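Tail spike protein (Acinetobacter phage vB_AbaP_AS12, PDB 6EU4) forms the trimeric tailspike of a phage of Acinetobacter baumannii, and probably recognises and cleaves the capsular polysaccharide of the host, as related tailspikes do. Local coordinates at residues V236-V246 / W264-G275; A545-T553 / S562-R570. All coordinates share one frame; numbering follows the deposited sequence. Where two conformers were deposited one is given.

Contact 1 of 2, residues V236-V246 / W264-G275; sequences VDAWMCTWERV and WTPNNTTQTFIG
Phe-273 lies flat against Trp-243 in an offset stack, its ring centroid 4.5 Å from that of the indole five-membered ring and the planes 14° apart. Both side chains leave their parallel strands in the same direction, and CE2 of Phe-273 sits over one indole face. At the indole edge, Trp-243 NE1 gives a nearly straight bond to Gln-271 OE1 (2.8 Å). Bent at chi2 (-66°), Gln-271 curls back on its own strand, where its NE2 bonds to Thr-269 O; the backbone N of Met-240, a selenomethionine, reaches that same oxygen from the opposite face of its plane. Tyr-221 extends this tightly packed half by stacking on Trp-243.

At the other end the packing loosens at Pro-266 and Asn-267, which are partly exposed. Buried beside them, Trp-264 NE1 donates to Asp-237 OD2 on its anti side (3.0 Å), an oxygen also bonded by Tyr-187, and Asn-268 OD1 takes the place of a main-chain acceptor for Ala-238 N (2.8 Å). With protein atoms bonded at both OE1 and NE2, the Gln-271 amide is held against rotation, whereas near Asn-267 the polar contacts are probably shared with solvent.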
loop_
_atom_site.group_PDB
_atom_site.type_symbol
_atom_site.label_atom_id
_atom_site.label_comp_id
_atom_site.label_asym_id
_atom_site.label_seq_id
_atom_site.Cartn_x
_atom_site.Cartn_y
_atom_site.Cartn_z
ATOM N N VAL A 236 -15.328 -1.828 20.817
ATOM C CA VAL A 236 -14.927 -3.158 21.284
ATOM C C VAL A 236 -14.780 -4.142 20.126
ATOM O O VAL A 236 -13.815 -4.914 20.063
ATOM C CB VAL A 236 -15.941 -3.701 22.315
ATOM C CG1 VAL A 236 -15.621 -5.127 22.686
ATOM C CG2 VAL A 236 -15.998 -2.829 23.572
ATOM N N ASP A 237 -15.774 -4.179 19.239
ATOM C CA ASP A 237 -15.856 -5.154 18.155
ATOM C C ASP A 237 -16.459 -4.391 16.982
ATOM O O ASP A 237 -17.660 -4.095 16.982
ATOM C CB ASP A 237 -16.707 -6.360 18.554
ATOM C CG ASP A 237 -16.771 -7.451 17.476
ATOM O OD1 ASP A 237 -16.626 -7.170 16.272
ATOM O OD2 ASP A 237 -17.020 -8.620 17.853
ATOM N N ALA A 238 -15.609 -4.043 16.022
ATOM C CA ALA A 238 -15.976 -3.337 14.806
ATOM C C ALA A 238 -15.515 -4.171 13.624
ATOM O O ALA A 238 -14.377 -4.659 13.609
ATOM C CB ALA A 238 -15.326 -1.942 14.768
ATOM N N TRP A 239 -16.386 -4.348 12.642
ATOM C CA TRP A 239 -15.962 -5.046 11.438
ATOM C C TRP A 239 -16.599 -4.441 10.199
ATOM O O TRP A 239 -17.735 -3.953 10.227
ATOM C CB TRP A 239 -16.246 -6.541 11.545
ATOM C CG TRP A 239 -17.665 -6.958 11.834
ATOM C CD1 TRP A 239 -18.307 -6.961 13.058
ATOM C CD2 TRP A 239 -18.602 -7.460 10.890
ATOM N NE1 TRP A 239 -19.578 -7.446 12.916
ATOM C CE2 TRP A 239 -19.788 -7.756 11.596
ATOM C CE3 TRP A 239 -18.553 -7.697 9.508
ATOM C CZ2 TRP A 239 -20.920 -8.260 10.965
ATOM C CZ3 TRP A 239 -19.675 -8.211 8.890
ATOM C CH2 TRP A 239 -20.841 -8.489 9.624
HETATM N N MSE A 240 -15.834 -4.440 9.115
HETATM C CA MSE A 240 -16.313 -3.888 7.855
HETATM C C MSE A 240 -16.827 -2.457 8.032
HETATM O O MSE A 240 -17.981 -2.145 7.702
HETATM C CB MSE A 240 -17.401 -4.781 7.246
HETATM C CG MSE A 240 -16.858 -6.029 6.621
HETATM SE SE MSE A 240 -15.992 -5.574 4.899
HETATM C CE MSE A 240 -15.093 -7.273 4.606
ATOM N N CYS A 241 -15.950 -1.577 8.529
ATOM C CA CYS A 241 -16.260 -0.157 8.630
ATOM C C CYS A 241 -15.146 0.646 7.988
ATOM O O CYS A 241 -13.966 0.282 8.090
ATOM C CB CYS A 241 -16.436 0.307 10.076
ATOM S SG CYS A 241 -17.804 -0.452 10.977
ATOM N N THR A 242 -15.525 1.728 7.311
ATOM C CA THR A 242 -14.556 2.682 6.797
ATOM C C THR A 242 -14.729 4.019 7.493
ATOM O O THR A 242 -15.837 4.412 7.880
ATOM C CB THR A 242 -14.671 2.874 5.282
ATOM O OG1 THR A 242 -15.925 3.482 4.970
ATOM C CG2 THR A 242 -14.557 1.540 4.551
ATOM N N TRP A 243 -13.595 4.697 7.656
ATOM C CA TRP A 243 -13.481 5.960 8.372
ATOM C C TRP A 243 -12.674 6.885 7.478
ATOM O O TRP A 243 -11.514 6.588 7.178
ATOM C CB TRP A 243 -12.767 5.781 9.720
ATOM C CG TRP A 243 -13.334 4.675 10.607
ATOM C CD1 TRP A 243 -13.110 3.333 10.472
ATOM C CD2 TRP A 243 -14.201 4.821 11.742
ATOM N NE1 TRP A 243 -13.789 2.637 11.444
ATOM C CE2 TRP A 243 -14.469 3.522 12.234
ATOM C CE3 TRP A 243 -14.776 5.914 12.389
ATOM C CZ2 TRP A 243 -15.291 3.296 13.332
ATOM C CZ3 TRP A 243 -15.585 5.683 13.490
ATOM C CH2 TRP A 243 -15.831 4.385 13.948
ATOM N N GLU A 244 -13.291 7.971 7.006
ATOM C CA GLU A 244 -12.637 8.912 6.098
ATOM C C GLU A 244 -12.728 10.299 6.704
ATOM O O GLU A 244 -13.827 10.757 7.030
ATOM C CB GLU A 244 -13.293 8.905 4.711
ATOM C CG GLU A 244 -12.586 9.847 3.726
ATOM C CD GLU A 244 -13.194 9.871 2.320
ATOM O OE1 GLU A 244 -14.239 9.233 2.077
ATOM O OE2 GLU A 244 -12.596 10.523 1.436
ATOM N N ARG A 245 -11.581 10.953 6.876
ATOM C CA ARG A 245 -11.527 12.305 7.432
ATOM C C ARG A 245 -12.220 12.390 8.788
ATOM O O ARG A 245 -12.946 13.351 9.088
ATOM C CB ARG A 245 -12.111 13.315 6.442
ATOM C CG ARG A 245 -11.114 13.618 5.310
ATOM C CD ARG A 245 -10.254 14.827 5.595
ATOM N NE ARG A 245 -9.557 14.699 6.863
ATOM C CZ ARG A 245 -9.877 15.332 7.979
ATOM N NH1 ARG A 245 -9.177 15.082 9.084
ATOM N NH2 ARG A 245 -10.871 16.211 8.004
ATOM N N VAL A 246 -11.939 11.401 9.636
ATOM C CA VAL A 246 -12.396 11.395 11.018
ATOM C C VAL A 246 -11.243 11.869 11.884
ATOM O O VAL A 246 -10.116 11.354 11.787
ATOM C CB VAL A 246 -12.892 10.001 11.437
ATOM C CG1 VAL A 246 -13.244 9.971 12.914
ATOM C CG2 VAL A 246 -14.099 9.629 10.603
ATOM N N TRP A 264 -17.784 -8.356 26.468
ATOM C CA TRP A 264 -17.653 -8.841 25.097
ATOM C C TRP A 264 -16.186 -9.060 24.758
ATOM O O TRP A 264 -15.343 -8.203 25.034
ATOM C CB TRP A 264 -18.257 -7.818 24.149
ATOM C CG TRP A 264 -18.492 -8.241 22.755
ATOM C CD1 TRP A 264 -17.576 -8.282 21.732
ATOM C CD2 TRP A 264 -19.746 -8.633 22.190
ATOM N NE1 TRP A 264 -18.191 -8.682 20.575
ATOM C CE2 TRP A 264 -19.520 -8.905 20.826
ATOM C CE3 TRP A 264 -21.038 -8.778 22.706
ATOM C CZ2 TRP A 264 -20.535 -9.321 19.974
ATOM C CZ3 TRP A 264 -22.046 -9.192 21.861
ATOM C CH2 TRP A 264 -21.788 -9.460 20.504
ATOM N N THR A 265 -15.884 -10.195 24.148
ATOM C CA THR A 265 -14.508 -10.469 23.741
ATOM C C THR A 265 -14.074 -9.570 22.584
ATOM O O THR A 265 -14.678 -9.639 21.500
ATOM C CB THR A 265 -14.387 -11.931 23.341
ATOM O OG1 THR A 265 -14.640 -12.747 24.502
ATOM C CG2 THR A 265 -13.011 -12.227 22.784
ATOM N N PRO A 266 -13.014 -8.770 22.739
ATOM C CA PRO A 266 -12.560 -7.919 21.631
ATOM C C PRO A 266 -12.201 -8.710 20.387
ATOM O O PRO A 266 -11.516 -9.734 20.439
ATOM C CB PRO A 266 -11.324 -7.216 22.201
ATOM C CG PRO A 266 -11.568 -7.178 23.652
ATOM C CD PRO A 266 -12.272 -8.471 23.976
ATOM N N ASN A 267 -12.655 -8.193 19.253
ATOM C CA ASN A 267 -12.309 -8.730 17.944
ATOM C C ASN A 267 -12.721 -7.705 16.909
ATOM O O ASN A 267 -13.778 -7.094 17.047
ATOM C CB ASN A 267 -13.021 -10.060 17.670
ATOM C CG ASN A 267 -12.519 -10.732 16.411
ATOM O OD1 ASN A 267 -13.248 -10.886 15.427
ATOM N ND2 ASN A 267 -11.258 -11.109 16.424
ATOM N N ASN A 268 -11.904 -7.533 15.864
ATOM C CA ASN A 268 -12.196 -6.540 14.839
ATOM C C ASN A 268 -11.696 -7.052 13.496
ATOM O O ASN A 268 -10.717 -7.799 13.435
ATOM C CB ASN A 268 -11.517 -5.196 15.087
ATOM C CG ASN A 268 -11.833 -4.605 16.439
ATOM O OD1 ASN A 268 -12.836 -3.919 16.604
ATOM N ND2 ASN A 268 -10.978 -4.875 17.417
ATOM N N THR A 269 -12.371 -6.652 12.419
ATOM C CA THR A 269 -11.813 -6.896 11.099
ATOM C C THR A 269 -12.042 -5.690 10.205
ATOM O O THR A 269 -12.939 -4.878 10.420
ATOM C CB THR A 269 -12.402 -8.118 10.364
ATOM O OG1 THR A 269 -13.714 -7.782 9.913
ATOM C CG2 THR A 269 -12.427 -9.369 11.237
ATOM N N THR A 270 -11.208 -5.613 9.178
ATOM C CA THR A 270 -11.452 -4.797 7.982
ATOM C C THR A 270 -11.949 -3.388 8.339
ATOM O O THR A 270 -12.987 -2.907 7.861
ATOM C CB THR A 270 -12.402 -5.524 7.011
ATOM O OG1 THR A 270 -13.624 -5.921 7.654
ATOM C CG2 THR A 270 -11.713 -6.747 6.418
ATOM N N GLN A 271 -11.138 -2.688 9.144
ATOM C CA GLN A 271 -11.305 -1.254 9.389
ATOM C C GLN A 271 -10.324 -0.491 8.508
ATOM O O GLN A 271 -9.123 -0.776 8.526
ATOM C CB GLN A 271 -11.059 -0.888 10.857
ATOM C CG GLN A 271 -11.942 -1.629 11.843
ATOM C CD GLN A 271 -13.408 -1.262 11.704
ATOM O OE1 GLN A 271 -13.817 -0.135 11.999
ATOM N NE2 GLN A 271 -14.215 -2.219 11.261
ATOM N N THR A 272 -10.836 0.447 7.717
ATOM C CA THR A 272 -10.000 1.315 6.899
ATOM C C THR A 272 -10.105 2.738 7.423
ATOM O O THR A 272 -11.209 3.223 7.694
ATOM C CB THR A 272 -10.422 1.301 5.421
ATOM O OG1 THR A 272 -10.357 -0.029 4.892
ATOM C CG2 THR A 272 -9.456 2.157 4.576
ATOM N N PHE A 273 -8.955 3.413 7.515
ATOM C CA PHE A 273 -8.865 4.813 7.921
ATOM C C PHE A 273 -8.132 5.572 6.833
ATOM O O PHE A 273 -6.976 5.255 6.537
ATOM C CB PHE A 273 -8.120 4.968 9.247
ATOM C CG PHE A 273 -8.737 4.190 10.377
ATOM C CD1 PHE A 273 -8.381 2.874 10.600
ATOM C CD2 PHE A 273 -9.669 4.774 11.222
ATOM C CE1 PHE A 273 -8.959 2.149 11.636
ATOM C CE2 PHE A 273 -10.253 4.037 12.251
ATOM C CZ PHE A 273 -9.887 2.745 12.456
ATOM N N ILE A 274 -8.803 6.554 6.238
ATOM C CA ILE A 274 -8.255 7.362 5.157
ATOM C C ILE A 274 -8.299 8.812 5.601
ATOM O O ILE A 274 -9.386 9.354 5.846
ATOM C CB ILE A 274 -9.047 7.165 3.854
ATOM C CG1 ILE A 274 -8.937 5.688 3.434
ATOM C CG2 ILE A 274 -8.500 8.067 2.753
ATOM C CD1 ILE A 274 -9.752 5.324 2.213
ATOM N N GLY A 275 -7.131 9.444 5.693
ATOM C CA GLY A 275 -7.106 10.859 6.070
ATOM C C GLY A 275 -7.705 11.139 7.430
ATOM O O GLY A 275 -8.308 12.203 7.636
HETATM O O HOH W 1 -15.240 -9.233 14.315
#

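Contact 2 of 2, residues A545-T553 / S562-R570; sequences ASATFWLRT and SWCRLYHYR
The indole of Trp-563 carries the side chain of Arg-552 over one face: CG stands 3.6 Å from the centroid of the six-membered ring, almost on its normal, and the guanidinium follows nearly parallel, its plane 14° from the ring. Arg-552 is extended from CG to NE, which lays its length across the indole and brings NE to 3.2 Å from Trp-563 CZ2. Beyond the ring its NH2 bonds to Gln-537 and Thr-488. Trp-563 NE1 donates to Gly-512 O, and Trp-550 CB touches Trp-563 CE3 (3.5 Å). Trp-550 offers one face to Arg-565 CB, 3.7 Å from its six-membered centroid, and its NE1 donates to Thr-548 OG1. Thr-548 CG2 sits over the centre of the Arg-565 guanidinium, whose NH2 forms a salt bridge with Asp-571.

On the other side of the ribbon, Phe-549 turns its edge toward the face of His-568, the planes 69° apart, and Leu-551 CD1 meets Leu-566 CD2 at 3.8 Å.

Leu-551 and Cys-564 are a hydrogen-bonded pair, bonded N to O in both directions; Leu-566 N to Phe-549 O continues the ladder. Trp-550 and Arg-565 form the adjoining non-hydrogen-bonded pair. This is an antiparallel beta hairpin: strand 547-554 pairs on its other side with strand 535-542, and strand 564-565 is the last of the sheet within its own chain, with backbone hydrogen bonds continuing to the second subunit.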
loop_
_atom_site.group_PDB
_atom_site.type_symbol
_atom_site.label_atom_id
_atom_site.label_comp_id
_atom_site.label_asym_id
_atom_site.label_seq_id
_atom_site.Cartn_x
_atom_site.Cartn_y
_atom_site.Cartn_z
ATOM N N ALA A 545 55.543 -8.014 -7.545
ATOM C CA ALA A 545 55.623 -9.084 -8.532
ATOM C C ALA A 545 55.741 -10.460 -7.880
ATOM O O ALA A 545 56.247 -11.395 -8.510
ATOM C CB ALA A 545 56.799 -8.837 -9.484
ATOM N N SER A 546 55.275 -10.611 -6.644
ATOM C CA SER A 546 55.380 -11.874 -5.920
ATOM C C SER A 546 54.505 -11.766 -4.682
ATOM O O SER A 546 54.039 -10.684 -4.330
ATOM C CB SER A 546 56.825 -12.182 -5.529
ATOM O OG SER A 546 57.305 -11.195 -4.634
ATOM N N ALA A 547 54.291 -12.905 -4.024
ATOM C CA ALA A 547 53.578 -12.935 -2.755
ATOM C C ALA A 547 54.085 -14.097 -1.914
ATOM O O ALA A 547 54.705 -15.038 -2.421
ATOM C CB ALA A 547 52.063 -13.065 -2.956
ATOM N N THR A 548 53.823 -14.008 -0.614
ATOM C CA THR A 548 53.877 -15.158 0.268
ATOM C C THR A 548 52.457 -15.471 0.714
ATOM O O THR A 548 51.611 -14.578 0.838
ATOM C CB THR A 548 54.801 -14.923 1.482
ATOM O OG1 THR A 548 54.451 -13.713 2.165
ATOM C CG2 THR A 548 56.257 -14.848 1.036
ATOM N N PHE A 549 52.201 -16.760 0.909
ATOM C CA PHE A 549 50.866 -17.290 1.150
ATOM C C PHE A 549 50.851 -17.967 2.516
ATOM O O PHE A 549 51.724 -18.788 2.808
ATOM C CB PHE A 549 50.484 -18.287 0.061
ATOM C CG PHE A 549 50.786 -17.820 -1.343
ATOM C CD1 PHE A 549 50.007 -16.848 -1.948
ATOM C CD2 PHE A 549 51.816 -18.394 -2.082
ATOM C CE1 PHE A 549 50.276 -16.423 -3.236
ATOM C CE2 PHE A 549 52.076 -17.971 -3.378
ATOM C CZ PHE A 549 51.301 -16.983 -3.950
ATOM N N TRP A 550 49.835 -17.663 3.328
ATOM C CA TRP A 550 49.840 -18.019 4.737
ATOM C C TRP A 550 48.470 -18.528 5.178
ATOM O O TRP A 550 47.442 -17.947 4.808
ATOM C CB TRP A 550 50.189 -16.809 5.600
ATOM C CG TRP A 550 51.497 -16.132 5.278
ATOM C CD1 TRP A 550 51.736 -15.223 4.278
ATOM C CD2 TRP A 550 52.730 -16.282 5.986
ATOM N NE1 TRP A 550 53.041 -14.811 4.325
ATOM C CE2 TRP A 550 53.672 -15.436 5.370
ATOM C CE3 TRP A 550 53.130 -17.047 7.089
ATOM C CZ2 TRP A 550 54.992 -15.339 5.809
ATOM C CZ3 TRP A 550 54.444 -16.935 7.535
ATOM C CH2 TRP A 550 55.361 -16.096 6.884
ATOM N N LEU A 551 48.480 -19.568 6.024
ATOM C CA LEU A 551 47.288 -20.115 6.653
ATOM C C LEU A 551 47.445 -20.138 8.168
ATOM O O LEU A 551 48.524 -20.430 8.682
ATOM C CB LEU A 551 47.012 -21.538 6.172
ATOM C CG LEU A 551 46.685 -21.705 4.684
ATOM C CD1 LEU A 551 46.523 -23.180 4.342
ATOM C CD2 LEU A 551 45.417 -20.969 4.300
ATOM N N ARG A 552 46.353 -19.878 8.880
ATOM C CA ARG A 552 46.317 -20.179 10.309
ATOM C C ARG A 552 44.886 -20.506 10.718
ATOM O O ARG A 552 43.935 -20.213 10.002
ATOM C CB ARG A 552 46.869 -19.032 11.156
ATOM C CG ARG A 552 46.008 -17.743 11.170
ATOM C CD ARG A 552 46.504 -16.775 12.246
ATOM N NE ARG A 552 45.764 -15.522 12.194
ATOM C CZ ARG A 552 46.001 -14.469 12.971
ATOM N NH1 ARG A 552 46.954 -14.493 13.901
ATOM N NH2 ARG A 552 45.274 -13.377 12.814
ATOM N N THR A 553 44.752 -21.155 11.874
ATOM C CA THR A 553 43.456 -21.536 12.413
ATOM C C THR A 553 43.346 -21.087 13.855
ATOM O O THR A 553 44.346 -20.926 14.559
ATOM C CB THR A 553 43.235 -23.051 12.360
ATOM O OG1 THR A 553 44.309 -23.706 13.024
ATOM C CG2 THR A 553 43.148 -23.539 10.921
ATOM N N SER A 562 49.875 -20.461 15.269
ATOM C CA SER A 562 50.896 -19.759 14.493
ATOM C C SER A 562 50.580 -19.772 12.999
ATOM O O SER A 562 50.002 -20.724 12.463
ATOM C CB SER A 562 52.268 -20.393 14.722
ATOM O OG SER A 562 52.619 -20.373 16.096
ATOM N N TRP A 563 50.989 -18.704 12.319
ATOM C CA TRP A 563 50.870 -18.641 10.867
ATOM C C TRP A 563 51.777 -19.672 10.191
ATOM O O TRP A 563 52.903 -19.922 10.636
ATOM C CB TRP A 563 51.261 -17.256 10.368
ATOM C CG TRP A 563 50.242 -16.175 10.505
ATOM C CD1 TRP A 563 50.270 -15.133 11.392
ATOM C CD2 TRP A 563 49.077 -15.987 9.702
ATOM N NE1 TRP A 563 49.192 -14.317 11.189
ATOM C CE2 TRP A 563 48.440 -14.813 10.160
ATOM C CE3 TRP A 563 48.506 -16.695 8.647
ATOM C CZ2 TRP A 563 47.266 -14.330 9.595
ATOM C CZ3 TRP A 563 47.336 -16.219 8.079
ATOM C CH2 TRP A 563 46.723 -15.035 8.567
ATOM N N CYS A 564 51.295 -20.212 9.066
ATOM C CA CYS A 564 51.975 -21.247 8.294
ATOM C C CYS A 564 52.176 -20.768 6.861
ATOM O O CYS A 564 51.201 -20.579 6.122
ATOM C CB CYS A 564 51.166 -22.545 8.298
ATOM S SG CYS A 564 50.968 -23.248 9.955
ATOM N N ARG A 565 53.431 -20.610 6.461
ATOM C CA ARG A 565 53.754 -20.204 5.098
ATOM C C ARG A 565 53.763 -21.410 4.167
ATOM O O ARG A 565 54.482 -22.380 4.404
ATOM C CB ARG A 565 55.111 -19.503 5.074
ATOM C CG ARG A 565 55.570 -19.026 3.702
ATOM C CD ARG A 565 56.874 -18.226 3.846
ATOM N NE ARG A 565 57.600 -18.068 2.589
ATOM C CZ ARG A 565 58.544 -17.147 2.375
ATOM N NH1 ARG A 565 58.878 -16.288 3.334
ATOM N NH2 ARG A 565 59.154 -17.076 1.202
ATOM N N LEU A 566 52.990 -21.328 3.088
ATOM C CA LEU A 566 52.850 -22.454 2.175
ATOM C C LEU A 566 54.088 -22.629 1.308
ATOM O O LEU A 566 54.717 -21.662 0.867
ATOM C CB LEU A 566 51.626 -22.274 1.280
ATOM C CG LEU A 566 50.277 -22.175 1.993
ATOM C CD1 LEU A 566 49.160 -22.130 0.966
ATOM C CD2 LEU A 566 50.092 -23.348 2.941
ATOM N N TYR A 567 54.430 -23.885 1.057
ATOM C CA TYR A 567 55.497 -24.217 0.129
ATOM C C TYR A 567 54.930 -24.389 -1.278
ATOM O O TYR A 567 53.891 -25.028 -1.470
ATOM C CB TYR A 567 56.182 -25.506 0.575
ATOM C CG TYR A 567 57.075 -25.442 1.798
ATOM C CD1 TYR A 567 57.857 -24.331 2.072
ATOM C CD2 TYR A 567 57.191 -26.545 2.631
ATOM C CE1 TYR A 567 58.732 -24.314 3.163
ATOM C CE2 TYR A 567 58.042 -26.539 3.727
ATOM C CZ TYR A 567 58.813 -25.420 3.990
ATOM O OH TYR A 567 59.682 -25.439 5.065
ATOM N N HIS A 568 55.610 -23.813 -2.271
ATOM C CA HIS A 568 55.155 -23.914 -3.655
ATOM C C HIS A 568 56.361 -23.900 -4.583
ATOM O O HIS A 568 57.494 -23.651 -4.155
ATOM C CB HIS A 568 54.203 -22.775 -4.011
ATOM C CG HIS A 568 54.835 -21.427 -3.902
ATOM N ND1 HIS A 568 55.584 -20.869 -4.917
ATOM C CD2 HIS A 568 54.844 -20.530 -2.886
ATOM C CE1 HIS A 568 56.011 -19.677 -4.539
ATOM N NE2 HIS A 568 55.585 -19.452 -3.304
ATOM N N TYR A 569 56.108 -24.153 -5.875
ATOM C CA TYR A 569 57.204 -24.516 -6.773
ATOM C C TYR A 569 58.001 -23.323 -7.284
ATOM O O TYR A 569 59.008 -23.525 -7.970
ATOM C CB TYR A 569 56.692 -25.369 -7.949
ATOM C CG TYR A 569 56.152 -24.686 -9.198
ATOM C CD1 TYR A 569 55.542 -23.432 -9.162
ATOM C CD2 TYR A 569 56.228 -25.340 -10.424
ATOM C CE1 TYR A 569 55.039 -22.847 -10.319
ATOM C CE2 TYR A 569 55.722 -24.760 -11.579
ATOM C CZ TYR A 569 55.134 -23.519 -11.517
ATOM O OH TYR A 569 54.645 -22.957 -12.665
ATOM N N ARG A 570 57.622 -22.108 -6.921
ATOM C CA ARG A 570 58.351 -20.913 -7.320
ATOM C C ARG A 570 59.068 -20.281 -6.121
ATOM O O ARG A 570 59.332 -19.078 -6.103
ATOM C CB ARG A 570 57.373 -19.954 -8.003
ATOM C CG ARG A 570 57.964 -18.791 -8.715
ATOM C CD ARG A 570 56.894 -18.072 -9.555
ATOM N NE ARG A 570 56.133 -18.935 -10.463
ATOM C CZ ARG A 570 56.515 -19.274 -11.691
ATOM N NH1 ARG A 570 57.685 -18.884 -12.180
ATOM N NH2 ARG A 570 55.734 -20.035 -12.434
HETATM O O HOH W 2 56.082 -17.302 -1.622
HETATM O O HOH W 3 54.299 -18.690 0.439
#

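Contacts 1 and 2 follow one another along the chain and do not touch: about 69 Å separates their centres and about 56 Å their nearest atoms. The centre of contact 1 lies about 15 Å from the centre of the chain, where successive strands pair in parallel as in the beta-helical body common to phage tailspikes; that of contact 2 lies about 57 Å from it, in a separate sheet with antiparallel pairing. Both face other subunits of the trimer. Around contact 1, Glu-244 bonds to Thr-242 and Lys-222 of the third subunit; around contact 2, Trp-563 O accepts from Arg-570 of the second. Equivalent bonds repeated between the three copies tie both regions into the spike.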